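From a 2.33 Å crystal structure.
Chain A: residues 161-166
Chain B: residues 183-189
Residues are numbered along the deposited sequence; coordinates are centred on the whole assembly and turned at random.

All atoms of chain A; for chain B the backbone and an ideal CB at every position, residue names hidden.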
# COMPACT_ATOMS: atom_id res chain seq x y z
N ASP A 161 -13.51 17.14 -11.67
CA ASP A 161 -12.52 18.15 -12.03
C ASP A 161 -11.10 17.93 -11.48
O ASP A 161 -10.27 18.83 -11.51
CB ASP A 161 -13.06 19.53 -11.65
CG ASP A 161 -12.25 20.66 -12.23
OD1 ASP A 161 -11.87 20.58 -13.42
OD2 ASP A 161 -11.99 21.65 -11.51
N TYR A 162 -10.82 16.73 -10.98
CA TYR A 162 -9.49 16.43 -10.48
C TYR A 162 -9.26 14.93 -10.37
O TYR A 162 -10.21 14.15 -10.29
CB TYR A 162 -9.27 17.09 -9.10
CG TYR A 162 -9.97 16.43 -7.91
CD1 TYR A 162 -9.31 15.46 -7.15
CD2 TYR A 162 -11.26 16.81 -7.53
CE1 TYR A 162 -9.93 14.89 -6.03
CE2 TYR A 162 -11.88 16.24 -6.42
CZ TYR A 162 -11.21 15.29 -5.67
OH TYR A 162 -11.79 14.74 -4.55
N ASP A 163 -7.99 14.53 -10.41
CA ASP A 163 -7.62 13.13 -10.25
C ASP A 163 -7.06 12.96 -8.84
O ASP A 163 -6.34 13.84 -8.35
CB ASP A 163 -6.55 12.71 -11.26
CG ASP A 163 -7.10 12.49 -12.65
OD1 ASP A 163 -8.14 11.81 -12.76
OD2 ASP A 163 -6.50 12.98 -13.62
N TYR A 164 -7.39 11.86 -8.16
CA TYR A 164 -6.87 11.63 -6.82
C TYR A 164 -5.33 11.66 -6.90
O TYR A 164 -4.73 10.92 -7.67
CB TYR A 164 -7.34 10.29 -6.28
CG TYR A 164 -8.83 10.13 -6.24
CD1 TYR A 164 -9.63 11.02 -5.52
CD2 TYR A 164 -9.46 9.11 -6.95
CE1 TYR A 164 -11.01 10.90 -5.50
CE2 TYR A 164 -10.84 8.97 -6.94
CZ TYR A 164 -11.61 9.87 -6.21
OH TYR A 164 -12.97 9.75 -6.22
N PRO A 165 -4.70 12.53 -6.10
CA PRO A 165 -3.24 12.65 -6.08
C PRO A 165 -2.52 11.41 -5.57
O PRO A 165 -3.07 10.65 -4.77
CB PRO A 165 -3.00 13.84 -5.15
CG PRO A 165 -4.32 14.57 -5.14
CD PRO A 165 -5.31 13.46 -5.14
N VAL A 166 -1.30 11.21 -6.03
CA VAL A 166 -0.51 10.07 -5.58
C VAL A 166 0.55 10.61 -4.62
O VAL A 166 0.81 11.82 -4.59
CB VAL A 166 0.14 9.31 -6.76
CG1 VAL A 166 -0.95 8.69 -7.62
CG2 VAL A 166 1.03 10.24 -7.58
N UNK B 183 -10.49 10.49 5.17
CA UNK B 183 -10.07 11.83 4.79
C UNK B 183 -10.77 12.31 3.52
O UNK B 183 -11.05 13.51 3.39
CB UNK B 183 -8.55 11.87 4.59
N UNK B 184 -11.08 11.39 2.60
CA UNK B 184 -11.77 11.77 1.37
C UNK B 184 -13.17 12.28 1.69
O UNK B 184 -13.67 13.21 1.05
CB UNK B 184 -11.84 10.59 0.40
N UNK B 185 -13.81 11.67 2.69
CA UNK B 185 -15.15 12.11 3.07
C UNK B 185 -15.04 13.52 3.68
O UNK B 185 -15.92 14.35 3.48
CB UNK B 185 -15.79 11.13 4.05
N UNK B 186 -13.97 13.76 4.42
CA UNK B 186 -13.74 15.08 5.00
C UNK B 186 -13.56 16.07 3.83
O UNK B 186 -14.07 17.19 3.85
CB UNK B 186 -12.52 15.08 5.93
N UNK B 187 -12.83 15.61 2.82
CA UNK B 187 -12.54 16.43 1.65
C UNK B 187 -13.81 16.74 0.88
O UNK B 187 -13.98 17.86 0.43
CB UNK B 187 -11.53 15.73 0.74
N UNK B 188 -14.71 15.76 0.75
CA UNK B 188 -15.95 15.98 0.02
C UNK B 188 -16.89 16.94 0.76
O UNK B 188 -17.79 17.52 0.15
CB UNK B 188 -16.65 14.64 -0.22
N UNK B 189 -16.69 17.09 2.07
CA UNK B 189 -17.52 17.97 2.86
C UNK B 189 -18.45 17.27 3.85
O UNK B 189 -19.37 17.89 4.36
CB UNK B 189 -18.36 18.84 1.92

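Chain A offers a small, mostly aromatic surface with no regular helix or strand: A:Tyr162 reaches toward chain B with its hydroxyl leading, the ring of A:Tyr164 lies nearby, and A:Pro165 adds a nonpolar patch. Chain B meets it with the last turns of a helix that begins before 183 and ends at 188, so only some of its positions can take part.

Position 183 is helical, and its ideal CB has nothing of chain A within 5.5 Å. Any helix-tolerant residue would fit as far as this contact is concerned. It is B:Arg183, which hydrogen-bonds elsewhere in the structure.

Position 184 points its CA-to-CB bond toward chain A, but across a gap: its CA is 9.5 Å from the CA of A:Tyr164, the closest CA pair of the two stretches. A short side chain would fall short of the A:Tyr162 hydroxyl, which can accept or donate, so a longer polar one is favoured; glutamine, glutamate, lysine or arginine are all plausible. The deposited residue is B:Gln184. With chi1 t and chi2 p its amide donates from NE2 to A:Tyr162 OH at 2.9 Å, lying near the plane of that ring, at its edge. The same nitrogen approaches the edge of the second tyrosine, with NE2 4.0 Å from A:Tyr164 CE1.

Position 185 turns its CA-to-CB bond away from chain A, which therefore sets little demand on it. B:Arg185 nevertheless bends its end nearer, though not into contact, and its guanidinium becomes useful one turn on.

Position 186 is out of reach, and the visible atoms leave its identity open. It is B:Tyr186, whose hydroxyl is hydrogen-bonded elsewhere.

Position 187 again faces chain A, and here the ideal CB lies 5.4 Å from A:Tyr162 OH. The way onward runs past a tyrosine toward a proline, so a long side chain with an aliphatic shaft suits it: lysine, arginine, methionine or perhaps glutamine. It is B:Lys187, extended with all four chi angles t. Its CE packs 3.7 Å from A:Tyr162 OH, and its NZ continues to 4.3 Å from A:Pro165 CD. The end of the chain, CE and NZ, makes the contact, and NZ is also hydrogen-bonded elsewhere in the structure.

Position 188 sends CA-to-CB sideways and asks for little direct contact, but a short acceptor here could steady a polar side chain at 184. Aspartate or asparagine would serve. B:Asp188 accepts from B:Gln184 NE2 at OD1, 3.1 Å away, so one amide nitrogen serves both the carboxylate and the tyrosine. Its OD2 forms a salt bridge with B:Arg185 NH1 at 2.9 Å. The carboxylate thus ties together two side chains of its own helix, with OD1 only 4.3 Å from A:Tyr162 OH.

Position 189 leaves helical angles with phi of 110° and psi of 15°, where a CB would be jammed against the carbonyl O of the preceding residue. That alone calls for glycine, and B:Gly189 it is, its N making weak hydrogen bonds at 3.2 Å to B:Arg185 O and B:Tyr186 O.

Chain B (183-189) RQRYKDG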
# COMPACT_ATOMS: atom_id res chain seq x y z
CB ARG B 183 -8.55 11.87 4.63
CG ARG B 183 -7.81 11.87 5.99
CD ARG B 183 -6.31 11.66 5.85
NE ARG B 183 -5.61 11.78 7.13
CZ ARG B 183 -4.50 11.11 7.44
NH1 ARG B 183 -3.95 10.28 6.56
NH2 ARG B 183 -3.94 11.27 8.62
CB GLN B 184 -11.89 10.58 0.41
CG GLN B 184 -12.51 10.93 -0.93
CD GLN B 184 -11.70 11.97 -1.68
OE1 GLN B 184 -10.46 11.92 -1.68
NE2 GLN B 184 -12.38 12.91 -2.33
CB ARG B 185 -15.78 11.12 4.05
CG ARG B 185 -16.93 10.31 3.43
CD ARG B 185 -16.78 10.15 1.91
NE ARG B 185 -15.85 9.09 1.56
CZ ARG B 185 -15.35 8.88 0.35
NH1 ARG B 185 -15.67 9.66 -0.67
NH2 ARG B 185 -14.51 7.87 0.17
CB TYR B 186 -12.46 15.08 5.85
CG TYR B 186 -11.85 16.44 6.06
CD1 TYR B 186 -12.45 17.39 6.90
CD2 TYR B 186 -10.66 16.79 5.42
CE1 TYR B 186 -11.88 18.65 7.08
CE2 TYR B 186 -10.09 18.05 5.59
CZ TYR B 186 -10.70 18.97 6.43
OH TYR B 186 -10.12 20.20 6.61
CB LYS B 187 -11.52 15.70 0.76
CG LYS B 187 -10.98 16.49 -0.44
CD LYS B 187 -9.85 15.71 -1.13
CE LYS B 187 -9.36 16.43 -2.38
NZ LYS B 187 -8.10 15.84 -2.87
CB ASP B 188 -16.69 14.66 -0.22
CG ASP B 188 -15.92 13.70 -1.11
OD1 ASP B 188 -15.18 14.15 -2.01
OD2 ASP B 188 -16.09 12.48 -0.92
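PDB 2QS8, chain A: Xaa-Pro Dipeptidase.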